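PDB 3L49: ABC sugar (Ribose) transporter, periplasmic substrate-binding subunit from Rhodobacter sphaeroides, which probably binds a sugar or related small solute in the periplasm and delivers it to an ABC importer. Local coordinates for residues T56-K61 against Q80-A85; S105-I110 against V137-I142; Q208-Q211 against D217-T220. All coordinates share one frame; numbering follows the deposited sequence. Where two conformers were deposited one is given.

Contact 1 (T56-K61 against Q80-A85); sequences TLIAQK and QKINDA
I58 reaches from the last turn of helix 47-60 over the flank of helix 72-84, where its CG1, CG2 and CD1 carbons overlap I82, A85 and the base of K81. The backbones come closest at the same two isoleucines, with I58 CA and I82 CA 6.3 Å apart, so the contact is short and centres on one side chain. Its two branches divide the work. CG2 stands anti to the backbone N of I58 (chi1 -67° for CG1), and this branch meets the methyl of A85, with I58 CG2 3.9 Å from A85 CB. The longer branch goes the other way: I58 CG1 lies 4.0 Å from I82 CG1, and I58 CD1 is just as near to that same methylene. Because chi2 is 169°, the branch is extended, which carries I58 CD1 to the backbone of helix 72-84, 4.1 Å from K81 C, and alongside K81 CB at the same distance. Beyond CB the K81 chain departs from I58, and K81 makes a cation-pi contact with W78. The two helices are neighbours on one face of the parallel sheet in the first lobe of a type I periplasmic binding fold, following strands 37-42 and 64-68 respectively. L57, one residue before I58, turns down onto I39, L41 and I65, while I82 also rests on I65 and so belongs both to the helix pair and to the helix-sheet interface. The closest approaches between 56-61 and 80-85 are all between carbons, and I58 is only partly buried. On the outer side of helix 72-84, Q80 NE2 donates to D84 OD2 at 3.2 Å, meeting the syn side of the carboxylate but 34° out of its plane, a bond within one helix.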
# COMPACT_ATOMS: atom_id res chain seq x y z
N THR A 56 -24.74 3.74 -2.39
CA THR A 56 -24.98 5.08 -2.91
C THR A 56 -24.62 5.21 -4.39
O THR A 56 -25.44 5.66 -5.20
CB THR A 56 -24.12 6.09 -2.13
OG1 THR A 56 -24.44 6.00 -0.74
CG2 THR A 56 -24.35 7.50 -2.63
N LEU A 57 -23.39 4.81 -4.72
CA LEU A 57 -22.87 4.90 -6.08
C LEU A 57 -23.67 4.06 -7.06
O LEU A 57 -24.00 4.55 -8.14
CB LEU A 57 -21.39 4.52 -6.13
CG LEU A 57 -20.37 5.51 -5.57
CD1 LEU A 57 -18.96 4.90 -5.56
CD2 LEU A 57 -20.38 6.84 -6.33
N ILE A 58 -24.00 2.83 -6.66
CA ILE A 58 -24.84 1.93 -7.47
C ILE A 58 -26.18 2.60 -7.79
O ILE A 58 -26.60 2.64 -8.96
CB ILE A 58 -25.09 0.57 -6.76
CG1 ILE A 58 -23.78 -0.23 -6.67
CG2 ILE A 58 -26.17 -0.26 -7.50
CD1 ILE A 58 -23.86 -1.45 -5.79
N ALA A 59 -26.81 3.14 -6.75
CA ALA A 59 -28.10 3.82 -6.86
C ALA A 59 -28.03 5.15 -7.61
O ALA A 59 -29.05 5.63 -8.09
CB ALA A 59 -28.70 4.02 -5.46
N GLN A 60 -26.84 5.74 -7.70
CA GLN A 60 -26.65 6.99 -8.45
C GLN A 60 -26.34 6.77 -9.92
O GLN A 60 -26.33 7.73 -10.70
CB GLN A 60 -25.56 7.85 -7.81
CG GLN A 60 -26.06 8.67 -6.63
CD GLN A 60 -24.95 9.35 -5.86
OE1 GLN A 60 -25.14 10.42 -5.30
NE2 GLN A 60 -23.78 8.71 -5.82
N LYS A 61 -26.10 5.51 -10.30
CA LYS A 61 -25.82 5.10 -11.68
C LYS A 61 -24.78 5.96 -12.42
O LYS A 61 -25.14 6.72 -13.34
CB LYS A 61 -27.13 5.02 -12.49
CG LYS A 61 -28.11 3.98 -12.01
CD LYS A 61 -29.49 4.22 -12.62
CE LYS A 61 -30.49 3.19 -12.14
NZ LYS A 61 -30.68 3.24 -10.66
N GLN A 80 -19.48 -7.46 -6.70
CA GLN A 80 -20.39 -8.29 -7.49
C GLN A 80 -21.67 -7.55 -7.87
O GLN A 80 -22.13 -7.64 -9.02
CB GLN A 80 -20.71 -9.58 -6.72
CG GLN A 80 -21.69 -10.52 -7.42
CD GLN A 80 -21.09 -11.15 -8.66
OE1 GLN A 80 -20.27 -12.06 -8.56
NE2 GLN A 80 -21.50 -10.68 -9.83
N LYS A 81 -22.24 -6.80 -6.93
CA LYS A 81 -23.45 -6.01 -7.17
C LYS A 81 -23.25 -4.81 -8.11
O LYS A 81 -24.19 -4.42 -8.81
CB LYS A 81 -24.12 -5.59 -5.86
CG LYS A 81 -25.00 -6.68 -5.24
CD LYS A 81 -25.09 -6.54 -3.73
CE LYS A 81 -25.75 -7.77 -3.10
NZ LYS A 81 -25.27 -8.02 -1.70
N ILE A 82 -22.03 -4.24 -8.14
CA ILE A 82 -21.67 -3.24 -9.16
C ILE A 82 -21.71 -3.87 -10.56
O ILE A 82 -22.21 -3.26 -11.52
CB ILE A 82 -20.29 -2.57 -8.90
CG1 ILE A 82 -20.25 -1.91 -7.53
CG2 ILE A 82 -19.97 -1.51 -9.98
CD1 ILE A 82 -18.86 -1.68 -6.96
N ASN A 83 -21.19 -5.10 -10.66
CA ASN A 83 -21.24 -5.86 -11.91
C ASN A 83 -22.68 -6.19 -12.29
O ASN A 83 -23.05 -6.10 -13.47
CB ASN A 83 -20.41 -7.15 -11.82
CG ASN A 83 -18.93 -6.91 -11.54
OD1 ASN A 83 -18.25 -7.77 -10.98
ND2 ASN A 83 -18.42 -5.74 -11.92
N ASP A 84 -23.49 -6.54 -11.28
CA ASP A 84 -24.92 -6.81 -11.44
C ASP A 84 -25.67 -5.59 -11.96
O ASP A 84 -26.55 -5.72 -12.81
CB ASP A 84 -25.55 -7.26 -10.11
CG ASP A 84 -25.06 -8.62 -9.65
OD1 ASP A 84 -25.47 -9.06 -8.54
OD2 ASP A 84 -24.26 -9.26 -10.37
N ALA A 85 -25.30 -4.41 -11.46
CA ALA A 85 -25.91 -3.16 -11.90
C ALA A 85 -25.47 -2.74 -13.30
O ALA A 85 -26.04 -1.81 -13.88
CB ALA A 85 -25.61 -2.06 -10.89

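Contact 2 (S105-I110 against V137-I142); sequences SNNYSI and VPVCKI
The Y108 ring carries the CG2 methyl of I142 on one face, and N106 OD1 lies in plane at its edge. The methyl sits 3.7 Å above the ring plane and is displaced toward the rim, with I142 CG2 4.0 Å from the ring centroid and 18° off its normal, which is the geometry of a CH-pi contact; its nearest ring atom is Y108 CD2. I142 CD1 extends toward the phenol end, 4.0 Å from Y108 CZ. The other flat group, the N107 amide, crosses V139 obliquely: N107 ND2 is 3.6 Å from V139 CG1, a van der Waals contact, while OD1 accepts from R143 NE, one residue past the segment. I142 CG2 also touches the backbone, 3.6 Å from N107 O, because it stands anti to its own backbone N (chi1 -60° for CG1) and so touches both the first turn of helix 107-122 and the tyrosine ring. These are the starts of two helices of the type I periplasmic binding fold, and helix 107-122 follows the first passage of the chain between its lobes. The side chain of V139 lies about 4 Å from a bound unidentified ligand and touches D93, consistent with a place at the edge of the ligand pocket. N106 caps helix 107-122: N106 OD1 accepts from S109 N at 3.3 Å, the donor lying above the carbonyl plane, and more weakly from Y108 N. On the far side of helix 138-152, C140 turns away to its disulfide with C198.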
# COMPACT_ATOMS: atom_id res chain seq x y z
N SER A 105 1.13 -0.62 -8.85
CA SER A 105 2.56 -0.74 -9.10
C SER A 105 2.91 -2.21 -9.24
O SER A 105 2.05 -3.08 -9.03
CB SER A 105 3.35 -0.15 -7.94
OG SER A 105 3.20 1.25 -7.89
N ASN A 106 4.16 -2.51 -9.59
CA ASN A 106 4.60 -3.89 -9.68
C ASN A 106 5.02 -4.36 -8.30
O ASN A 106 6.18 -4.26 -7.91
CB ASN A 106 5.73 -4.07 -10.69
CG ASN A 106 6.02 -5.53 -11.00
OD1 ASN A 106 5.59 -6.44 -10.28
ND2 ASN A 106 6.75 -5.77 -12.08
N ASN A 107 4.06 -4.92 -7.58
CA ASN A 107 4.25 -5.26 -6.18
C ASN A 107 5.04 -6.54 -6.00
O ASN A 107 5.56 -6.81 -4.92
CB ASN A 107 2.91 -5.29 -5.45
CG ASN A 107 2.39 -3.90 -5.21
OD1 ASN A 107 2.92 -3.17 -4.37
ND2 ASN A 107 1.37 -3.48 -5.98
N TYR A 108 5.14 -7.29 -7.10
CA TYR A 108 5.92 -8.51 -7.20
C TYR A 108 7.41 -8.22 -7.20
O TYR A 108 8.16 -8.85 -6.47
CB TYR A 108 5.54 -9.25 -8.49
CG TYR A 108 4.08 -9.64 -8.59
CD1 TYR A 108 3.15 -8.79 -9.20
CD2 TYR A 108 3.63 -10.86 -8.09
CE1 TYR A 108 1.82 -9.15 -9.30
CE2 TYR A 108 2.31 -11.22 -8.18
CZ TYR A 108 1.41 -10.37 -8.79
OH TYR A 108 0.08 -10.75 -8.88
N SER A 109 7.83 -7.26 -8.04
CA SER A 109 9.21 -6.78 -8.08
C SER A 109 9.54 -6.05 -6.79
O SER A 109 10.54 -6.35 -6.13
CB SER A 109 9.43 -5.82 -9.26
OG SER A 109 9.20 -6.44 -10.51
N ILE A 110 8.68 -5.09 -6.44
CA ILE A 110 8.78 -4.32 -5.20
C ILE A 110 8.98 -5.24 -4.00
O ILE A 110 9.94 -5.06 -3.24
CB ILE A 110 7.54 -3.41 -5.01
CG1 ILE A 110 7.67 -2.14 -5.85
CG2 ILE A 110 7.30 -3.05 -3.54
CD1 ILE A 110 6.34 -1.43 -6.08
N VAL A 137 -5.47 -7.07 2.37
CA VAL A 137 -5.31 -6.10 1.29
C VAL A 137 -4.38 -6.74 0.25
O VAL A 137 -3.26 -7.12 0.59
CB VAL A 137 -4.72 -4.77 1.82
CG1 VAL A 137 -4.63 -3.72 0.72
CG2 VAL A 137 -5.55 -4.25 2.96
N PRO A 138 -4.87 -6.90 -1.00
CA PRO A 138 -4.16 -7.53 -2.13
C PRO A 138 -2.67 -7.18 -2.28
O PRO A 138 -1.85 -8.09 -2.38
CB PRO A 138 -4.96 -7.05 -3.34
CG PRO A 138 -6.34 -6.95 -2.84
CD PRO A 138 -6.24 -6.50 -1.39
N VAL A 139 -2.33 -5.89 -2.27
CA VAL A 139 -0.93 -5.46 -2.45
C VAL A 139 -0.01 -5.86 -1.29
O VAL A 139 1.15 -6.19 -1.49
CB VAL A 139 -0.78 -3.95 -2.79
CG1 VAL A 139 -1.59 -3.62 -4.02
CG2 VAL A 139 -1.19 -3.05 -1.61
N CYS A 140 -0.56 -5.91 -0.08
CA CYS A 140 0.20 -6.33 1.08
C CYS A 140 0.35 -7.84 1.13
O CYS A 140 1.31 -8.35 1.71
CB CYS A 140 -0.45 -5.79 2.36
SG CYS A 140 -0.07 -4.04 2.68
N LYS A 141 -0.61 -8.54 0.54
CA LYS A 141 -0.56 -9.99 0.36
C LYS A 141 0.61 -10.35 -0.54
O LYS A 141 1.39 -11.26 -0.23
CB LYS A 141 -1.88 -10.49 -0.24
CG LYS A 141 -2.14 -11.98 -0.15
CD LYS A 141 -1.86 -12.71 -1.45
CE LYS A 141 -2.36 -14.13 -1.40
NZ LYS A 141 -3.84 -14.17 -1.59
N ILE A 142 0.75 -9.62 -1.65
CA ILE A 142 1.84 -9.81 -2.60
C ILE A 142 3.17 -9.46 -1.95
O ILE A 142 4.11 -10.26 -1.98
CB ILE A 142 1.64 -8.99 -3.90
CG1 ILE A 142 0.34 -9.40 -4.62
CG2 ILE A 142 2.85 -9.17 -4.83
CD1 ILE A 142 -0.16 -8.36 -5.66

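Contact 3 (Q208-Q211 against D217-T220); sequences QALQ and DIRT
The C-terminal part of helix 200-212 runs over the beginning of strand 219-222, and the two backbones approach most closely at L210 and I218, whose CA atoms are 7.6 Å apart. That separation is bridged by side chains alone. In the second segment the extended conformation, with psi 140° at I218 and 150° at T220, alternates the residues: I218 and T220 present their CB atoms to the helix, and R219 turns its CB away. L210 is the helix residue that answers them, and its isobutyl group forks over the strand. One methyl, L210 CD1, settles between I218, just ahead of the strand, and T220, within it, 3.8 Å from I218 CG2 and equally 3.8 Å from T220 CG2. The second methyl, L210 CD2, keeps to the isoleucine alone, lying 3.9 Å from I218 CD1. The leucine side chain runs nearly perpendicular to that of I218, whereas L210 and T220 point past each other in opposing senses. The threonine offers its methyl because CG2 is anti to its carbonyl carbon while OG1, at chi1 66°, is held between N and C; that hydroxyl is hydrogen-bonded to T207 OG1, one residue ahead of the helical segment. The arrangement closes the beta-alpha-beta unit formed by strand 194-197, helix 200-212 and strand 219-222, with I195 of the first strand touching both I218 and T220. All three contacting residues are buried. Their meeting surfaces are purely aliphatic, so cohesion between these segments comes from dispersion and the exclusion of water, and the directional element is supplied next door by the T220-T207 hydroxyl pair, which satisfies the polar group of the buried threonine.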
# COMPACT_ATOMS: atom_id res chain seq x y z
N GLN A 208 11.72 5.48 14.87
CA GLN A 208 11.73 6.38 16.03
C GLN A 208 12.06 5.65 17.34
O GLN A 208 12.87 6.14 18.14
CB GLN A 208 10.39 7.10 16.15
CG GLN A 208 10.23 8.28 15.18
CD GLN A 208 8.78 8.75 15.06
OE1 GLN A 208 8.47 9.67 14.29
NE2 GLN A 208 7.88 8.11 15.81
N ALA A 209 11.45 4.46 17.52
CA ALA A 209 11.68 3.60 18.68
C ALA A 209 13.12 3.09 18.80
O ALA A 209 13.69 3.11 19.89
CB ALA A 209 10.71 2.41 18.67
N LEU A 210 13.68 2.62 17.68
CA LEU A 210 15.07 2.13 17.64
C LEU A 210 16.05 3.24 17.95
O LEU A 210 17.04 3.03 18.65
CB LEU A 210 15.40 1.56 16.25
CG LEU A 210 14.73 0.27 15.78
CD1 LEU A 210 15.10 0.00 14.32
CD2 LEU A 210 15.11 -0.92 16.67
N GLN A 211 15.76 4.42 17.40
CA GLN A 211 16.52 5.62 17.65
C GLN A 211 16.52 5.97 19.14
O GLN A 211 17.58 6.17 19.74
CB GLN A 211 15.94 6.76 16.82
CG GLN A 211 16.94 7.80 16.44
CD GLN A 211 16.90 8.11 14.95
OE1 GLN A 211 17.94 8.42 14.36
NE2 GLN A 211 15.72 8.04 14.35
N ASP A 217 22.14 -0.73 15.08
CA ASP A 217 22.45 -2.02 14.45
C ASP A 217 21.26 -2.72 13.78
O ASP A 217 21.42 -3.80 13.19
CB ASP A 217 23.10 -2.97 15.47
CG ASP A 217 22.23 -3.20 16.69
OD1 ASP A 217 22.03 -2.24 17.47
OD2 ASP A 217 21.75 -4.34 16.88
N ILE A 218 20.08 -2.13 13.88
CA ILE A 218 18.88 -2.69 13.25
C ILE A 218 18.39 -1.71 12.19
O ILE A 218 18.45 -0.50 12.40
CB ILE A 218 17.77 -2.97 14.30
CG1 ILE A 218 18.29 -3.92 15.38
CG2 ILE A 218 16.49 -3.51 13.64
CD1 ILE A 218 17.41 -4.03 16.60
N ARG A 219 17.94 -2.23 11.05
CA ARG A 219 17.42 -1.39 9.99
C ARG A 219 15.96 -1.71 9.70
O ARG A 219 15.52 -2.84 9.87
CB ARG A 219 18.28 -1.50 8.72
CG ARG A 219 19.72 -0.97 8.86
CD ARG A 219 19.78 0.56 8.92
NE ARG A 219 21.15 1.07 8.94
CZ ARG A 219 21.78 1.52 10.02
NH1 ARG A 219 21.18 1.54 11.20
NH2 ARG A 219 23.03 1.95 9.92
N THR A 220 15.20 -0.69 9.28
CA THR A 220 13.77 -0.88 8.95
C THR A 220 13.52 -0.77 7.45
O THR A 220 14.23 -0.05 6.75
CB THR A 220 12.84 0.12 9.68
OG1 THR A 220 13.10 1.46 9.22
CG2 THR A 220 13.00 0.04 11.20

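Overall arrangement
The contacts follow in series along the chain, each closing before the next opens. Contact 1 pairs helices 47-60 and 72-84 over the sheet of the first lobe, while contact 3 joins helix 200-212 to strand 219-222 in the second; their centres are about 46 Å apart, on opposite sides of the chain's centre. Contact 2, at the starts of helices 107-122 and 138-152, lies between, with its centre about 27 Å from that of contact 1 and 24 Å from that of contact 3. The outer two are therefore packing within the lobes, whereas contact 2 sits beside the bound ligand, consistent with a two-lobed binding protein whose pocket lies at the interlobe cleft.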